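Local coordinates for protein GH3 beta-N-acetylglucosaminidase (PDB 6K5J) that probably releases beta-linked N-acetylglucosamine from the non-reducing ends of its substrates, as a family 3 glycoside hydrolase, at residues Val250-Leu255 with Glu323-Arg328; Ala293-Val298 with Gly331-Leu336; Phe382-Thr387 with Gln478-Ser483; Ala439-Leu444 with Glu469-Lys474. One frame throughout, in Å; residues are numbered along the deposited sequence.

Contact 1. Residues Val250-Leu255 with Glu323-Arg328; sequences VIEGLL and EERIDR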
loop_
_atom_site.group_PDB
_atom_site.type_symbol
_atom_site.label_atom_id
_atom_site.label_comp_id
_atom_site.label_asym_id
_atom_site.label_seq_id
_atom_site.Cartn_x
_atom_site.Cartn_y
_atom_site.Cartn_z
ATOM N N VAL A 250 -0.281 -23.746 -3.374
ATOM C CA VAL A 250 -0.999 -22.473 -3.390
ATOM C C VAL A 250 -1.024 -21.876 -4.792
ATOM O O VAL A 250 -2.057 -21.360 -5.236
ATOM C CB VAL A 250 -0.385 -21.487 -2.373
ATOM C CG1 VAL A 250 -1.126 -20.146 -2.419
ATOM C CG2 VAL A 250 -0.424 -22.065 -0.964
ATOM N N ILE A 251 0.098 -21.911 -5.511
ATOM C CA ILE A 251 0.165 -21.192 -6.780
ATOM C C ILE A 251 -0.322 -22.079 -7.925
ATOM O O ILE A 251 -1.357 -21.794 -8.539
ATOM C CB ILE A 251 1.578 -20.649 -7.050
ATOM C CG1 ILE A 251 1.987 -19.663 -5.946
ATOM C CG2 ILE A 251 1.618 -19.949 -8.386
ATOM C CD1 ILE A 251 3.373 -19.070 -6.128
ATOM N N GLU A 252 0.417 -23.149 -8.245
ATOM C CA GLU A 252 -0.028 -24.007 -9.343
ATOM C C GLU A 252 -1.363 -24.656 -9.021
ATOM O O GLU A 252 -2.240 -24.756 -9.885
ATOM C CB GLU A 252 1.008 -25.095 -9.654
ATOM C CG GLU A 252 2.234 -24.629 -10.426
ATOM C CD GLU A 252 1.938 -24.068 -11.815
ATOM O OE1 GLU A 252 0.806 -24.234 -12.323
ATOM O OE2 GLU A 252 2.863 -23.459 -12.408
ATOM N N GLY A 253 -1.531 -25.119 -7.790
ATOM C CA GLY A 253 -2.734 -25.837 -7.424
ATOM C C GLY A 253 -3.946 -24.944 -7.297
ATOM O O GLY A 253 -4.922 -25.092 -8.035
ATOM N N LEU A 254 -3.878 -23.989 -6.372
ATOM C CA LEU A 254 -5.058 -23.208 -6.028
ATOM C C LEU A 254 -5.267 -22.046 -6.996
ATOM O O LEU A 254 -6.353 -21.896 -7.565
ATOM C CB LEU A 254 -4.930 -22.719 -4.586
ATOM C CG LEU A 254 -5.964 -21.770 -3.992
ATOM C CD1 LEU A 254 -7.344 -22.400 -4.000
ATOM C CD2 LEU A 254 -5.545 -21.405 -2.570
ATOM N N LEU A 255 -4.239 -21.213 -7.196
ATOM C CA LEU A 255 -4.399 -20.020 -8.026
ATOM C C LEU A 255 -4.538 -20.379 -9.504
ATOM O O LEU A 255 -5.462 -19.916 -10.182
ATOM C CB LEU A 255 -3.209 -19.080 -7.815
ATOM C CG LEU A 255 -3.147 -17.786 -8.636
ATOM C CD1 LEU A 255 -4.457 -16.993 -8.536
ATOM C CD2 LEU A 255 -1.973 -16.935 -8.127
ATOM N N GLU A 323 12.448 -26.240 -19.944
ATOM C CA GLU A 323 12.359 -25.244 -21.004
ATOM C C GLU A 323 10.934 -24.738 -21.169
ATOM O O GLU A 323 10.711 -23.530 -21.303
ATOM C CB GLU A 323 12.871 -25.839 -22.315
ATOM C CG GLU A 323 12.648 -24.932 -23.524
ATOM C CD GLU A 323 13.331 -25.454 -24.778
ATOM O OE1 GLU A 323 13.807 -26.611 -24.758
ATOM O OE2 GLU A 323 13.398 -24.704 -25.777
ATOM N N GLU A 324 9.955 -25.652 -21.186
ATOM C CA GLU A 324 8.559 -25.232 -21.279
ATOM C C GLU A 324 8.179 -24.326 -20.111
ATOM O O GLU A 324 7.484 -23.321 -20.294
ATOM C CB GLU A 324 7.639 -26.457 -21.335
ATOM C CG GLU A 324 6.136 -26.140 -21.447
ATOM C CD GLU A 324 5.462 -25.817 -20.109
ATOM O OE1 GLU A 324 5.884 -26.348 -19.051
ATOM O OE2 GLU A 324 4.501 -25.022 -20.120
ATOM N N ARG A 325 8.621 -24.674 -18.902
ATOM C CA ARG A 325 8.255 -23.894 -17.724
ATOM C C ARG A 325 8.699 -22.444 -17.865
ATOM O O ARG A 325 7.912 -21.520 -17.629
ATOM C CB ARG A 325 8.851 -24.528 -16.468
ATOM C CG ARG A 325 8.531 -23.771 -15.190
ATOM C CD ARG A 325 7.028 -23.741 -14.879
ATOM N NE ARG A 325 6.765 -22.789 -13.800
ATOM C CZ ARG A 325 6.636 -21.479 -13.988
ATOM N NH1 ARG A 325 6.715 -20.976 -15.210
ATOM N NH2 ARG A 325 6.420 -20.670 -12.954
ATOM N N ILE A 326 9.949 -22.228 -18.284
ATOM C CA ILE A 326 10.458 -20.872 -18.480
ATOM C C ILE A 326 9.658 -20.142 -19.548
ATOM O O ILE A 326 9.272 -18.977 -19.369
ATOM C CB ILE A 326 11.951 -20.904 -18.846
ATOM C CG1 ILE A 326 12.775 -21.419 -17.668
ATOM C CG2 ILE A 326 12.404 -19.514 -19.229
ATOM C CD1 ILE A 326 13.049 -20.357 -16.607
ATOM N N ASP A 327 9.433 -20.801 -20.695
ATOM C CA ASP A 327 8.645 -20.192 -21.767
ATOM C C ASP A 327 7.232 -19.857 -21.307
ATOM O O ASP A 327 6.641 -18.892 -21.793
ATOM C CB ASP A 327 8.560 -21.119 -22.987
ATOM C CG ASP A 327 9.883 -21.277 -23.717
ATOM O OD1 ASP A 327 10.746 -20.381 -23.629
ATOM O OD2 ASP A 327 10.044 -22.308 -24.410
ATOM N N ARG A 328 6.658 -20.677 -20.423
ATOM C CA ARG A 328 5.319 -20.407 -19.906
ATOM C C ARG A 328 5.257 -19.035 -19.238
ATOM O O ARG A 328 4.376 -18.226 -19.548
ATOM C CB ARG A 328 4.906 -21.513 -18.932
ATOM C CG ARG A 328 3.413 -21.624 -18.671
ATOM C CD ARG A 328 3.135 -22.496 -17.440
ATOM N NE ARG A 328 3.785 -23.800 -17.560
ATOM C CZ ARG A 328 4.025 -24.615 -16.537
ATOM N NH1 ARG A 328 3.654 -24.271 -15.315
ATOM N NH2 ARG A 328 4.642 -25.775 -16.738
HETATM O O HOH W 1 5.365 -24.449 -11.785
HETATM O O HOH W 2 0.940 -23.061 -14.914
#
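A salt-bridge network of Glu252, Arg328 and Glu324 spans the gap between helix 249-258 and the first turns of helix 323-339. The two backbones keep their distance, the nearest pair of CA atoms, of Glu252 and Arg325, being 11.8 Å apart, and long side chains do the reaching. Glu252 OE2 sits 3.1 Å from Arg328 NH1, at the edge of the guanidinium and near its plane. One oxygen thus meets one nitrogen, with the carboxylate turned 80° against the guanidinium. The flat, two-pronged grip lies within the second helix: Arg328 takes Glu324 side-on, NE to OE2 and, at 2.7 Å, NH2 to OE1. A bend at chi3 (-54°) turns the Arg328 guanidinium back to this partner, and the pair of hydrogen bonds limits its rotation and leaves NH1 on the side of Glu252. Both helices belong to the N-terminal, TIM-barrel-type domain. A leucine in place of Arg328 would probably leave the carboxylates of Glu252 and Glu324 without the positive charge they share. Arg325 CD lies over one face of the Arg328 guanidinium, toward its rim. Arg325 NE is 4.2 Å from Glu252 OE2. That oxygen stands well out of the Arg325 guanidinium plane, and a water bridges the two, donating to OE2 and accepting from NE. The other Arg325 nitrogens go to Ser329 and to the carbonyl of Val289.

Contact 2. Residues Ala293-Val298 with Gly331-Leu336; sequences ADLILV and GRLLAL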
loop_
_atom_site.group_PDB
_atom_site.type_symbol
_atom_site.label_atom_id
_atom_site.label_comp_id
_atom_site.label_asym_id
_atom_site.label_seq_id
_atom_site.Cartn_x
_atom_site.Cartn_y
_atom_site.Cartn_z
ATOM N N ALA A 293 5.238 -19.094 -9.865
ATOM C CA ALA A 293 5.365 -17.656 -10.086
ATOM C C ALA A 293 6.056 -17.353 -11.413
ATOM O O ALA A 293 6.878 -18.130 -11.907
ATOM C CB ALA A 293 6.149 -16.996 -8.944
ATOM N N ASP A 294 5.731 -16.187 -11.976
ATOM C CA ASP A 294 6.351 -15.715 -13.211
ATOM C C ASP A 294 7.393 -14.644 -12.988
ATOM O O ASP A 294 8.366 -14.570 -13.749
ATOM C CB ASP A 294 5.301 -15.117 -14.153
ATOM C CG ASP A 294 4.159 -16.051 -14.402
ATOM O OD1 ASP A 294 4.428 -17.173 -14.875
ATOM O OD2 ASP A 294 3.008 -15.666 -14.108
ATOM N N LEU A 295 7.178 -13.770 -12.010
ATOM C CA LEU A 295 7.987 -12.570 -11.865
ATOM C C LEU A 295 8.545 -12.534 -10.451
ATOM O O LEU A 295 7.780 -12.489 -9.479
ATOM C CB LEU A 295 7.171 -11.310 -12.167
ATOM C CG LEU A 295 7.964 -10.005 -12.262
ATOM C CD1 LEU A 295 9.064 -10.074 -13.343
ATOM C CD2 LEU A 295 7.021 -8.826 -12.535
ATOM N N ILE A 296 9.868 -12.543 -10.355
ATOM C CA ILE A 296 10.610 -12.587 -9.097
ATOM C C ILE A 296 10.972 -11.159 -8.713
ATOM O O ILE A 296 11.714 -10.486 -9.436
ATOM C CB ILE A 296 11.886 -13.436 -9.248
ATOM C CG1 ILE A 296 11.562 -14.875 -9.659
ATOM C CG2 ILE A 296 12.765 -13.340 -8.004
ATOM C CD1 ILE A 296 10.406 -15.510 -8.955
ATOM N N LEU A 297 10.466 -10.687 -7.580
ATOM C CA LEU A 297 10.685 -9.311 -7.149
ATOM C C LEU A 297 11.858 -9.263 -6.171
ATOM O O LEU A 297 11.823 -9.917 -5.119
ATOM C CB LEU A 297 9.421 -8.745 -6.507
ATOM C CG LEU A 297 9.490 -7.307 -5.994
ATOM C CD1 LEU A 297 9.851 -6.329 -7.124
ATOM C CD2 LEU A 297 8.167 -6.926 -5.352
ATOM N N VAL A 298 12.894 -8.500 -6.509
ATOM C CA VAL A 298 14.051 -8.313 -5.630
ATOM C C VAL A 298 14.355 -6.815 -5.626
ATOM O O VAL A 298 15.059 -6.300 -6.498
ATOM C CB VAL A 298 15.266 -9.144 -6.056
ATOM C CG1 VAL A 298 16.326 -9.121 -4.952
ATOM C CG2 VAL A 298 14.855 -10.599 -6.344
ATOM N N GLY A 331 5.905 -16.148 -21.714
ATOM C CA GLY A 331 4.729 -15.866 -22.519
ATOM C C GLY A 331 3.725 -14.985 -21.800
ATOM O O GLY A 331 3.152 -14.067 -22.394
ATOM N N ARG A 332 3.504 -15.245 -20.513
ATOM C CA ARG A 332 2.572 -14.420 -19.751
ATOM C C ARG A 332 3.090 -12.996 -19.598
ATOM O O ARG A 332 2.318 -12.037 -19.708
ATOM C CB ARG A 332 2.317 -15.044 -18.382
ATOM C CG ARG A 332 1.731 -16.442 -18.422
ATOM C CD ARG A 332 1.525 -16.928 -17.000
ATOM N NE ARG A 332 0.868 -18.227 -16.902
ATOM C CZ ARG A 332 1.411 -19.319 -16.361
ATOM N NH1 ARG A 332 2.645 -19.291 -15.855
ATOM N NH2 ARG A 332 0.704 -20.444 -16.302
ATOM N N LEU A 333 4.399 -12.836 -19.359
ATOM C CA LEU A 333 4.962 -11.496 -19.203
ATOM C C LEU A 333 4.939 -10.718 -20.518
ATOM O O LEU A 333 4.590 -9.532 -20.539
ATOM C CB LEU A 333 6.384 -11.587 -18.639
ATOM C CG LEU A 333 6.392 -12.099 -17.201
ATOM C CD1 LEU A 333 7.730 -12.773 -16.857
ATOM C CD2 LEU A 333 6.059 -10.958 -16.237
ATOM N N LEU A 334 5.289 -11.366 -21.627
ATOM C CA LEU A 334 5.239 -10.676 -22.913
ATOM C C LEU A 334 3.807 -10.291 -23.291
ATOM O O LEU A 334 3.585 -9.234 -23.893
ATOM C CB LEU A 334 5.877 -11.555 -23.992
ATOM C CG LEU A 334 7.379 -11.826 -23.858
ATOM C CD1 LEU A 334 7.906 -12.622 -25.040
ATOM C CD2 LEU A 334 8.168 -10.534 -23.718
ATOM N N ALA A 335 2.823 -11.129 -22.938
ATOM C CA ALA A 335 1.431 -10.806 -23.249
ATOM C C ALA A 335 0.963 -9.586 -22.465
ATOM O O ALA A 335 0.289 -8.708 -23.014
ATOM C CB ALA A 335 0.523 -12.005 -22.959
ATOM N N LEU A 336 1.326 -9.508 -21.180
ATOM C CA LEU A 336 1.001 -8.326 -20.390
ATOM C C LEU A 336 1.665 -7.078 -20.973
ATOM O O LEU A 336 1.029 -6.019 -21.104
ATOM C CB LEU A 336 1.442 -8.547 -18.935
ATOM C CG LEU A 336 1.225 -7.338 -18.016
ATOM C CD1 LEU A 336 -0.231 -6.928 -18.031
ATOM C CD2 LEU A 336 1.692 -7.641 -16.591
#
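Asp294 OD1 accepts a hydrogen bond from Arg332 NH1 at 2.9 Å, through its syn lone pair, and the pair is also a salt bridge. The N-H points somewhat off line, at 147°, and the two planar groups are turned 47° to each other. Arg332 arrives extended from CG to NE and crosses the aspartate at about a right angle, with CD 3.5 Å from Asp294 OD2. Beside this, Leu333 pushes CD1 to 3.6 Å from Asp294 O, a buried carbonyl oxygen that has no polar partner in the model. Leu333 CD2 meets Leu295 CB at 4.2 Å. In the TIM-barrel-type domain this puts helix 323-339 against the lead-in to strand 296-298, and Leu333 also packs on Val264 of the neighbouring strand 264-266. Ser329 OG holds Asp294 OD1 as well, while OD2 takes Arg256 and the backbone N of Val265. An asparagine in place of Asp294 would probably leave Arg332 and Arg256 close together without the negative charge between them. Farther out, Asp262 OD1 forms a salt bridge with Arg332 NE, so two carboxylates hold the one guanidinium through different nitrogens.

Contact 3. Residues Phe382-Thr387 with Gln478-Ser483; sequences FTLDKT and QLIVAS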
loop_
_atom_site.group_PDB
_atom_site.type_symbol
_atom_site.label_atom_id
_atom_site.label_comp_id
_atom_site.label_asym_id
_atom_site.label_seq_id
_atom_site.Cartn_x
_atom_site.Cartn_y
_atom_site.Cartn_z
ATOM N N PHE A 382 -19.985 17.409 20.269
ATOM C CA PHE A 382 -18.533 17.429 20.200
ATOM C C PHE A 382 -17.974 18.599 19.404
ATOM O O PHE A 382 -16.758 18.800 19.423
ATOM C CB PHE A 382 -18.008 16.133 19.568
ATOM C CG PHE A 382 -18.570 15.876 18.200
ATOM C CD1 PHE A 382 -18.078 16.554 17.095
ATOM C CD2 PHE A 382 -19.612 14.983 18.023
ATOM C CE1 PHE A 382 -18.607 16.336 15.836
ATOM C CE2 PHE A 382 -20.143 14.763 16.772
ATOM C CZ PHE A 382 -19.640 15.436 15.672
ATOM N N THR A 383 -18.802 19.356 18.692
ATOM C CA THR A 383 -18.265 20.332 17.752
ATOM C C THR A 383 -17.483 21.420 18.482
ATOM O O THR A 383 -17.855 21.855 19.576
ATOM C CB THR A 383 -19.386 20.944 16.919
ATOM O OG1 THR A 383 -20.449 21.356 17.779
ATOM C CG2 THR A 383 -19.917 19.914 15.924
ATOM N N LEU A 384 -16.379 21.842 17.869
ATOM C CA LEU A 384 -15.485 22.809 18.491
ATOM C C LEU A 384 -16.167 24.164 18.665
ATOM O O LEU A 384 -16.972 24.585 17.831
ATOM C CB LEU A 384 -14.221 22.968 17.645
ATOM C CG LEU A 384 -13.328 21.731 17.499
ATOM C CD1 LEU A 384 -12.238 21.998 16.469
ATOM C CD2 LEU A 384 -12.718 21.335 18.828
ATOM N N ASP A 385 -15.827 24.852 19.754
ATOM C CA ASP A 385 -16.282 26.221 20.001
ATOM C C ASP A 385 -15.265 27.179 19.384
ATOM O O ASP A 385 -14.141 27.306 19.878
ATOM C CB ASP A 385 -16.450 26.451 21.503
ATOM C CG ASP A 385 -16.960 27.849 21.850
ATOM O OD1 ASP A 385 -16.950 28.753 20.990
ATOM O OD2 ASP A 385 -17.369 28.040 23.011
ATOM N N LYS A 386 -15.664 27.855 18.302
ATOM C CA LYS A 386 -14.750 28.720 17.564
ATOM C C LYS A 386 -14.275 29.913 18.384
ATOM O O LYS A 386 -13.245 30.509 18.049
ATOM C CB LYS A 386 -15.421 29.207 16.279
ATOM C CG LYS A 386 -14.464 29.778 15.251
ATOM C CD LYS A 386 -15.195 30.059 13.949
ATOM C CE LYS A 386 -14.312 30.777 12.965
ATOM N NZ LYS A 386 -15.028 31.008 11.679
ATOM N N THR A 387 -14.996 30.273 19.445
ATOM C CA THR A 387 -14.608 31.393 20.296
ATOM C C THR A 387 -13.533 31.024 21.307
ATOM O O THR A 387 -13.068 31.904 22.047
ATOM C CB THR A 387 -15.837 31.946 21.026
ATOM O OG1 THR A 387 -16.283 31.005 22.013
ATOM C CG2 THR A 387 -16.951 32.192 20.043
ATOM N N GLN A 478 -11.750 19.133 27.545
ATOM C CA GLN A 478 -12.719 18.550 26.619
ATOM C C GLN A 478 -11.909 17.938 25.482
ATOM O O GLN A 478 -11.416 18.652 24.601
ATOM C CB GLN A 478 -13.716 19.589 26.119
ATOM C CG GLN A 478 -14.698 20.079 27.184
ATOM C CD GLN A 478 -14.094 21.136 28.093
ATOM O OE1 GLN A 478 -13.570 22.151 27.622
ATOM N NE2 GLN A 478 -14.157 20.900 29.406
ATOM N N LEU A 479 -11.742 16.618 25.528
ATOM C CA LEU A 479 -10.838 15.893 24.642
ATOM C C LEU A 479 -11.625 15.209 23.531
ATOM O O LEU A 479 -12.599 14.499 23.805
ATOM C CB LEU A 479 -10.047 14.847 25.425
ATOM C CG LEU A 479 -9.211 13.872 24.582
ATOM C CD1 LEU A 479 -8.052 14.614 23.946
ATOM C CD2 LEU A 479 -8.709 12.717 25.451
ATOM N N ILE A 480 -11.204 15.426 22.286
ATOM C CA ILE A 480 -11.639 14.639 21.136
ATOM C C ILE A 480 -10.421 13.896 20.599
ATOM O O ILE A 480 -9.343 14.482 20.463
ATOM C CB ILE A 480 -12.247 15.525 20.026
ATOM C CG1 ILE A 480 -13.537 16.199 20.495
ATOM C CG2 ILE A 480 -12.502 14.719 18.738
ATOM C CD1 ILE A 480 -14.003 17.319 19.546
ATOM N N VAL A 481 -10.584 12.619 20.271
ATOM C CA VAL A 481 -9.530 11.845 19.623
ATOM C C VAL A 481 -9.988 11.502 18.208
ATOM O O VAL A 481 -11.130 11.078 18.001
ATOM C CB VAL A 481 -9.181 10.582 20.430
ATOM C CG1 VAL A 481 -8.043 9.795 19.754
ATOM C CG2 VAL A 481 -8.777 10.966 21.844
ATOM N N ALA A 482 -9.107 11.712 17.237
ATOM C CA ALA A 482 -9.353 11.350 15.848
ATOM C C ALA A 482 -8.170 10.523 15.373
ATOM O O ALA A 482 -7.040 11.018 15.347
ATOM C CB ALA A 482 -9.537 12.595 14.975
ATOM N N SER A 483 -8.418 9.264 15.026
ATOM C CA SER A 483 -7.340 8.390 14.590
ATOM C C SER A 483 -7.043 8.654 13.122
ATOM O O SER A 483 -7.960 8.713 12.293
ATOM C CB SER A 483 -7.699 6.917 14.815
ATOM O OG SER A 483 -8.983 6.604 14.296
#
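Asp385 OD1 is gripped twice by Thr387: OG1 donates to it at 2.6 Å, and the Thr387 backbone N donates at 2.9 Å, closing an Asx turn. Both donors come from the same face of the carboxylate, well above its plane. The turn shapes the end of the loop that runs from strand 374-377 to strand 390-396 in the six-stranded mixed sheet, one strand antiparallel, of the C-terminal alpha/beta sandwich domain familiar from family 3 enzymes. An earlier part of the same loop, Phe382 to Leu384, lies against strand 478-483, and there everything converges on one residue, Ile480. Its CB points toward the loop, and with chi2 at 167° the chain runs on straight, making CD1 the atom that arrives first. That methyl presses on the backbone of Phe382, 3.1 Å from the carbonyl O, a tight approach for a carbon. It also touches Phe382 CB at 4.2 Å. The phenyl ring itself leads away, because CG stands between the backbone N and the carbonyl carbon (chi1 57°); it packs edge-to-face with Phe500 of strand 499-501. Two residues along the loop from Phe382, Leu384 reaches the same methyl. Its side chain also rests on Val452 and on Leu517 of helix 507-517, and Ile480 touches that same leucine, so loop, strand and helix share one apolar patch on this face of the sheet. Across the two segments, the touching atom of Leu384 is CD2, at 4.3 Å from Ile480 CD1.

Contact 4. Residues Ala439-Leu444 with Glu469-Lys474; sequences AHIQEL and EALAAK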
loop_
_atom_site.group_PDB
_atom_site.type_symbol
_atom_site.label_atom_id
_atom_site.label_comp_id
_atom_site.label_asym_id
_atom_site.label_seq_id
_atom_site.Cartn_x
_atom_site.Cartn_y
_atom_site.Cartn_z
ATOM N N ALA A 439 5.113 15.780 28.636
ATOM C CA ALA A 439 4.978 16.803 29.667
ATOM C C ALA A 439 4.515 18.123 29.070
ATOM O O ALA A 439 3.702 18.835 29.672
ATOM C CB ALA A 439 6.305 16.983 30.405
ATOM N N HIS A 440 5.016 18.464 27.879
ATOM C CA HIS A 440 4.603 19.705 27.232
ATOM C C HIS A 440 3.115 19.684 26.891
ATOM O O HIS A 440 2.421 20.692 27.064
ATOM C CB HIS A 440 5.434 19.945 25.974
ATOM C CG HIS A 440 5.277 21.322 25.403
ATOM N ND1 HIS A 440 5.393 21.589 24.056
ATOM C CD2 HIS A 440 5.008 22.508 26.000
ATOM C CE1 HIS A 440 5.207 22.881 23.847
ATOM N NE2 HIS A 440 4.972 23.460 25.011
ATOM N N ILE A 441 2.605 18.548 26.405
ATOM C CA ILE A 441 1.189 18.466 26.051
ATOM C C ILE A 441 0.322 18.564 27.302
ATOM O O ILE A 441 -0.682 19.283 27.325
ATOM C CB ILE A 441 0.891 17.172 25.269
ATOM C CG1 ILE A 441 1.619 17.163 23.922
ATOM C CG2 ILE A 441 -0.626 17.023 25.073
ATOM C CD1 ILE A 441 1.496 18.461 23.130
ATOM N N GLN A 442 0.694 17.840 28.359
ATOM C CA GLN A 442 -0.089 17.898 29.589
ATOM C C GLN A 442 -0.134 19.316 30.142
ATOM O O GLN A 442 -1.167 19.760 30.653
ATOM C CB GLN A 442 0.478 16.929 30.627
ATOM C CG GLN A 442 0.477 15.477 30.163
ATOM C CD GLN A 442 -0.087 14.524 31.191
ATOM O OE1 GLN A 442 -1.047 14.844 31.889
ATOM N NE2 GLN A 442 0.507 13.334 31.286
ATOM N N GLU A 443 0.968 20.053 30.012
ATOM C CA GLU A 443 1.005 21.428 30.495
ATOM C C GLU A 443 0.099 22.331 29.667
ATOM O O GLU A 443 -0.694 23.103 30.216
ATOM C CB GLU A 443 2.441 21.949 30.475
ATOM C CG GLU A 443 2.629 23.279 31.194
ATOM C CD GLU A 443 3.687 24.152 30.548
ATOM O OE1 GLU A 443 3.346 24.938 29.638
ATOM O OE2 GLU A 443 4.864 24.052 30.953
ATOM N N LEU A 444 0.208 22.257 28.338
ATOM C CA LEU A 444 -0.618 23.113 27.493
ATOM C C LEU A 444 -2.101 22.797 27.653
ATOM O O LEU A 444 -2.946 23.684 27.484
ATOM C CB LEU A 444 -0.194 22.973 26.032
ATOM C CG LEU A 444 1.097 23.694 25.648
ATOM C CD1 LEU A 444 1.644 23.162 24.326
ATOM C CD2 LEU A 444 0.861 25.196 25.574
ATOM N N GLU A 469 -4.940 8.747 27.311
ATOM C CA GLU A 469 -5.725 8.355 28.478
ATOM C C GLU A 469 -5.550 9.339 29.630
ATOM O O GLU A 469 -6.498 9.586 30.385
ATOM C CB GLU A 469 -5.345 6.935 28.915
ATOM C CG GLU A 469 -6.030 5.830 28.099
ATOM C CD GLU A 469 -7.498 5.655 28.445
ATOM O OE1 GLU A 469 -7.794 5.175 29.565
ATOM O OE2 GLU A 469 -8.365 5.998 27.608
ATOM N N ALA A 470 -4.360 9.925 29.767
ATOM C CA ALA A 470 -4.141 10.934 30.802
ATOM C C ALA A 470 -4.983 12.176 30.538
ATOM O O ALA A 470 -5.650 12.699 31.443
ATOM C CB ALA A 470 -2.655 11.294 30.877
ATOM N N LEU A 471 -4.970 12.657 29.291
ATOM C CA LEU A 471 -5.783 13.812 28.932
ATOM C C LEU A 471 -7.261 13.512 29.113
ATOM O O LEU A 471 -8.042 14.396 29.491
ATOM C CB LEU A 471 -5.498 14.230 27.489
ATOM C CG LEU A 471 -4.093 14.722 27.171
ATOM C CD1 LEU A 471 -3.898 14.883 25.662
ATOM C CD2 LEU A 471 -3.856 16.054 27.877
ATOM N N ALA A 472 -7.666 12.272 28.839
ATOM C CA ALA A 472 -9.064 11.888 28.969
ATOM C C ALA A 472 -9.525 11.901 30.415
ATOM O O ALA A 472 -10.729 12.028 30.667
ATOM C CB ALA A 472 -9.295 10.497 28.362
ATOM N N ALA A 473 -8.599 11.774 31.362
ATOM C CA ALA A 473 -8.929 11.772 32.781
ATOM C C ALA A 473 -8.939 13.166 33.400
ATOM O O ALA A 473 -9.344 13.309 34.559
ATOM C CB ALA A 473 -7.947 10.879 33.545
ATOM N N LYS A 474 -8.507 14.191 32.671
ATOM C CA LYS A 474 -8.483 15.549 33.217
ATOM C C LYS A 474 -9.876 16.165 33.153
ATOM O O LYS A 474 -10.398 16.376 32.054
ATOM C CB LYS A 474 -7.487 16.412 32.455
ATOM C CG LYS A 474 -6.044 15.945 32.594
ATOM C CD LYS A 474 -5.065 16.897 31.920
ATOM C CE LYS A 474 -5.174 18.307 32.480
ATOM N NZ LYS A 474 -3.862 19.015 32.480
#
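Ile441 and Leu471 cross at about a right angle, meeting through single methyls: Ile441 CG2 lies 4.0 Å from Leu471 CD1. Leu471, extended at chi2 (171°), sends that methyl between the helices, whereas the Ile441 side chain leads off toward the sheet. One residue further on, Gln442 lays its amide against the methyl of Ala470. CB of Ala470 comes at the amide obliquely, 3.8 Å from NE2 and only slightly farther from OE1, so the meeting is plain van der Waals packing and commits neither polar atom. Lys474 approaches the other way, from the end of its segment back to the opposite helix. Bent at chi3 (58°), it brings NZ to 3.3 Å from Gln442 O, a weak hydrogen bond. Ser445 OG bonds to both Lys474 NZ and Gln442 O, tying up the polar end of the contact. The sheet backs these methyls: Ile441 touches Val393 and Leu471 touches Leu479. Helix 462-472 links the parallel strands 450-455 and 478-483 in a beta-alpha-beta crossover, and helix 435-447 packs next to it on the same side of the sheet, the layering of an alpha/beta sandwich.

The four contacts fall into two pairs on opposite sides of the chain's centre. Contacts 1 and 2, with centres 11 Å apart, share helix 323-339 and the N-terminal TIM-barrel-type domain; their segments alternate along the chain, and they touch where Arg325 meets Ala293. Contacts 3 and 4 come later in the sequence, with centres 15 Å apart, and belong to the alpha/beta sandwich. Both segments of contact 4 lie between those of contact 3. Leu479 packs against helix 462-472 while its neighbour Ile480 serves contact 3, so the two contacts lie on opposite faces of one strand. Between the pairs lie at least 51 Å centre to centre, so each domain of this two-domain hydrolase is knit by its own contacts.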